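Local coordinates for uncharacterized protein (PDB 3NQK) that is of unknown function, a largely beta-stranded Bacteroides ovatus protein that combines a DUF4973 region with a BT_3044-like C-terminal region, at residues W84-E89 and E123-P128. Numbering follows the deposited sequence.
Sequences WYTEME and EKWVLP
T86 and W125 pair as neighbours on two parallel strands, their side chains lying side by side on the same face of the sheet. T86 N donates to K124 O (3.0 Å), T86 O accepts from V126 N, and M88 N closes the run on V126 O (2.9 Å). Branched T86 suits two partners: its methyl CG2 rests against W125 CZ3 at 3.7 Å, while OG1, turned beside its own backbone N, donates to E123 OE1 (2.9 Å) on the anti side, out of the carboxylate plane. E123 bends at chi2, and its CB lies over one indole face, toward the rim. A water donates to W84 O and accepts from K124 N.

K124 pairs a long aliphatic chain with a terminal charge. CB meets Y85 CD1 at 3.9 Å; CG and CD lead on without a close partner in 84-89; the turn at chi3 (-65°) places CE near W84 O and Y85 CE1. NZ, bonded to L83 O, makes an off-centre cation-pi contact, 4.9 Å from the Y85 ring centroid and 26° off its normal. Y85 packs CD1 on compact, branched V126 (CG2, 3.5 Å), while its hydroxyl reaches D24.

W125 combines a large apolar ring with an N-H for D120 O. E87 O lies in plane at its edge (CZ3, 3.5 Å); E89, salt-bridged to K92, approaches CH2 obliquely, its carboxylate 26° from the indole plane. Backbone bonds thus set the parallel register of strand 86-87, packed against helix 65-76, while T86-E123 and K124-Y85 add polar side-chain links beside two apolar patches.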
loop_
_atom_site.group_PDB
_atom_site.type_symbol
_atom_site.label_atom_id
_atom_site.label_comp_id
_atom_site.label_asym_id
_atom_site.label_seq_id
_atom_site.Cartn_x
_atom_site.Cartn_y
_atom_site.Cartn_z
ATOM N N TRP A 84 -14.863 18.192 23.016
ATOM C CA TRP A 84 -14.061 19.012 22.092
ATOM C C TRP A 84 -12.822 18.311 21.586
ATOM O O TRP A 84 -12.219 17.496 22.277
ATOM C CB TRP A 84 -13.611 20.299 22.780
ATOM C CG TRP A 84 -14.600 21.370 22.790
ATOM C CD1 TRP A 84 -15.952 21.237 22.863
ATOM C CD2 TRP A 84 -14.329 22.762 22.871
ATOM N NE1 TRP A 84 -16.542 22.462 22.917
ATOM C CE2 TRP A 84 -15.569 23.422 22.934
ATOM C CE3 TRP A 84 -13.151 23.527 22.866
ATOM C CZ2 TRP A 84 -15.675 24.814 22.980
ATOM C CZ3 TRP A 84 -13.254 24.913 22.904
ATOM C CH2 TRP A 84 -14.507 25.541 22.958
ATOM N N TYR A 85 -12.413 18.683 20.391
ATOM C CA TYR A 85 -11.146 18.265 19.866
ATOM C C TYR A 85 -10.054 19.135 20.492
ATOM O O TYR A 85 -10.303 20.276 20.869
ATOM C CB TYR A 85 -11.129 18.420 18.361
ATOM C CG TYR A 85 -12.084 17.515 17.647
ATOM C CD1 TYR A 85 -11.861 16.158 17.594
ATOM C CD2 TYR A 85 -13.190 18.024 16.981
ATOM C CE1 TYR A 85 -12.728 15.312 16.923
ATOM C CE2 TYR A 85 -14.060 17.187 16.294
ATOM C CZ TYR A 85 -13.817 15.828 16.272
ATOM O OH TYR A 85 -14.661 14.985 15.590
ATOM N N THR A 86 -8.857 18.592 20.611
ATOM C CA THR A 86 -7.774 19.324 21.201
ATOM C C THR A 86 -6.615 19.431 20.230
ATOM O O THR A 86 -6.216 18.457 19.631
ATOM C CB THR A 86 -7.320 18.661 22.456
ATOM O OG1 THR A 86 -8.426 18.573 23.361
ATOM C CG2 THR A 86 -6.173 19.458 23.109
ATOM N N GLU A 87 -6.107 20.646 20.053
ATOM C CA GLU A 87 -5.030 20.882 19.117
ATOM C C GLU A 87 -3.822 20.083 19.523
ATOM O O GLU A 87 -3.442 20.094 20.660
ATOM C CB GLU A 87 -4.684 22.359 19.064
ATOM C CG GLU A 87 -3.580 22.689 18.065
ATOM C CD GLU A 87 -3.203 24.157 18.069
ATOM O OE1 GLU A 87 -4.037 24.989 18.495
ATOM O OE2 GLU A 87 -2.085 24.479 17.622
HETATM N N MSE A 88 -3.248 19.348 18.584
HETATM C CA MSE A 88 -2.082 18.546 18.879
HETATM C C MSE A 88 -0.928 19.409 19.368
HETATM O O MSE A 88 -0.728 20.543 18.900
HETATM C CB MSE A 88 -1.652 17.769 17.667
HETATM C CG MSE A 88 -0.621 16.749 17.970
HETATM SE SE MSE A 88 -0.736 15.314 16.750
HETATM C CE MSE A 88 0.536 14.100 17.551
ATOM N N GLU A 89 -0.162 18.857 20.303
ATOM C CA GLU A 89 0.922 19.589 20.954
ATOM C C GLU A 89 2.074 19.791 19.985
ATOM O O GLU A 89 2.378 18.910 19.197
ATOM C CB GLU A 89 1.400 18.816 22.211
ATOM C CG GLU A 89 0.309 18.647 23.315
ATOM C CD GLU A 89 0.691 17.602 24.405
ATOM O OE1 GLU A 89 1.002 16.426 24.047
ATOM O OE2 GLU A 89 0.608 17.949 25.609
ATOM N N GLU A 123 -7.225 12.548 25.119
ATOM C CA GLU A 123 -7.647 13.639 24.263
ATOM C C GLU A 123 -7.926 13.143 22.855
ATOM O O GLU A 123 -7.299 12.172 22.383
ATOM C CB GLU A 123 -6.562 14.729 24.202
ATOM C CG GLU A 123 -6.068 15.252 25.585
ATOM C CD GLU A 123 -7.056 16.191 26.277
ATOM O OE1 GLU A 123 -7.918 16.782 25.591
ATOM O OE2 GLU A 123 -6.941 16.354 27.508
ATOM N N LYS A 124 -8.913 13.776 22.205
ATOM C CA LYS A 124 -9.158 13.581 20.788
ATOM C C LYS A 124 -8.270 14.573 20.022
ATOM O O LYS A 124 -8.671 15.713 19.757
ATOM C CB LYS A 124 -10.640 13.811 20.453
ATOM C CG LYS A 124 -11.578 12.726 21.004
ATOM C CD LYS A 124 -13.003 12.808 20.392
ATOM C CE LYS A 124 -13.724 14.104 20.779
ATOM N NZ LYS A 124 -15.193 14.052 20.463
ATOM N N TRP A 125 -7.056 14.145 19.705
ATOM C CA TRP A 125 -6.058 15.033 19.095
ATOM C C TRP A 125 -6.367 15.343 17.646
ATOM O O TRP A 125 -6.741 14.461 16.873
ATOM C CB TRP A 125 -4.680 14.409 19.183
ATOM C CG TRP A 125 -4.217 14.167 20.578
ATOM C CD1 TRP A 125 -4.089 12.971 21.190
ATOM C CD2 TRP A 125 -3.827 15.154 21.537
ATOM N NE1 TRP A 125 -3.611 13.140 22.458
ATOM C CE2 TRP A 125 -3.464 14.476 22.701
ATOM C CE3 TRP A 125 -3.722 16.540 21.508
ATOM C CZ2 TRP A 125 -3.028 15.132 23.836
ATOM C CZ3 TRP A 125 -3.299 17.190 22.629
ATOM C CH2 TRP A 125 -2.948 16.487 23.781
ATOM N N VAL A 126 -6.191 16.602 17.274
ATOM C CA VAL A 126 -6.378 17.023 15.902
ATOM C C VAL A 126 -5.289 17.995 15.497
ATOM O O VAL A 126 -4.888 18.858 16.278
ATOM C CB VAL A 126 -7.744 17.652 15.697
ATOM C CG1 VAL A 126 -7.872 18.207 14.289
ATOM C CG2 VAL A 126 -8.839 16.612 15.971
ATOM N N LEU A 127 -4.746 17.774 14.307
ATOM C CA LEU A 127 -3.717 18.631 13.727
ATOM C C LEU A 127 -4.334 19.372 12.581
ATOM O O LEU A 127 -4.574 18.786 11.520
ATOM C CB LEU A 127 -2.545 17.783 13.223
ATOM C CG LEU A 127 -1.401 18.542 12.564
ATOM C CD1 LEU A 127 -0.844 19.557 13.509
ATOM C CD2 LEU A 127 -0.304 17.571 12.114
ATOM N N PRO A 128 -4.672 20.639 12.793
ATOM C CA PRO A 128 -5.354 21.433 11.786
ATOM C C PRO A 128 -4.388 22.108 10.852
ATOM O O PRO A 128 -3.590 22.944 11.288
ATOM C CB PRO A 128 -6.078 22.470 12.611
ATOM C CG PRO A 128 -5.202 22.686 13.753
ATOM C CD PRO A 128 -4.563 21.356 14.055
HETATM O O HOH W 1 -10.424 15.977 23.418
#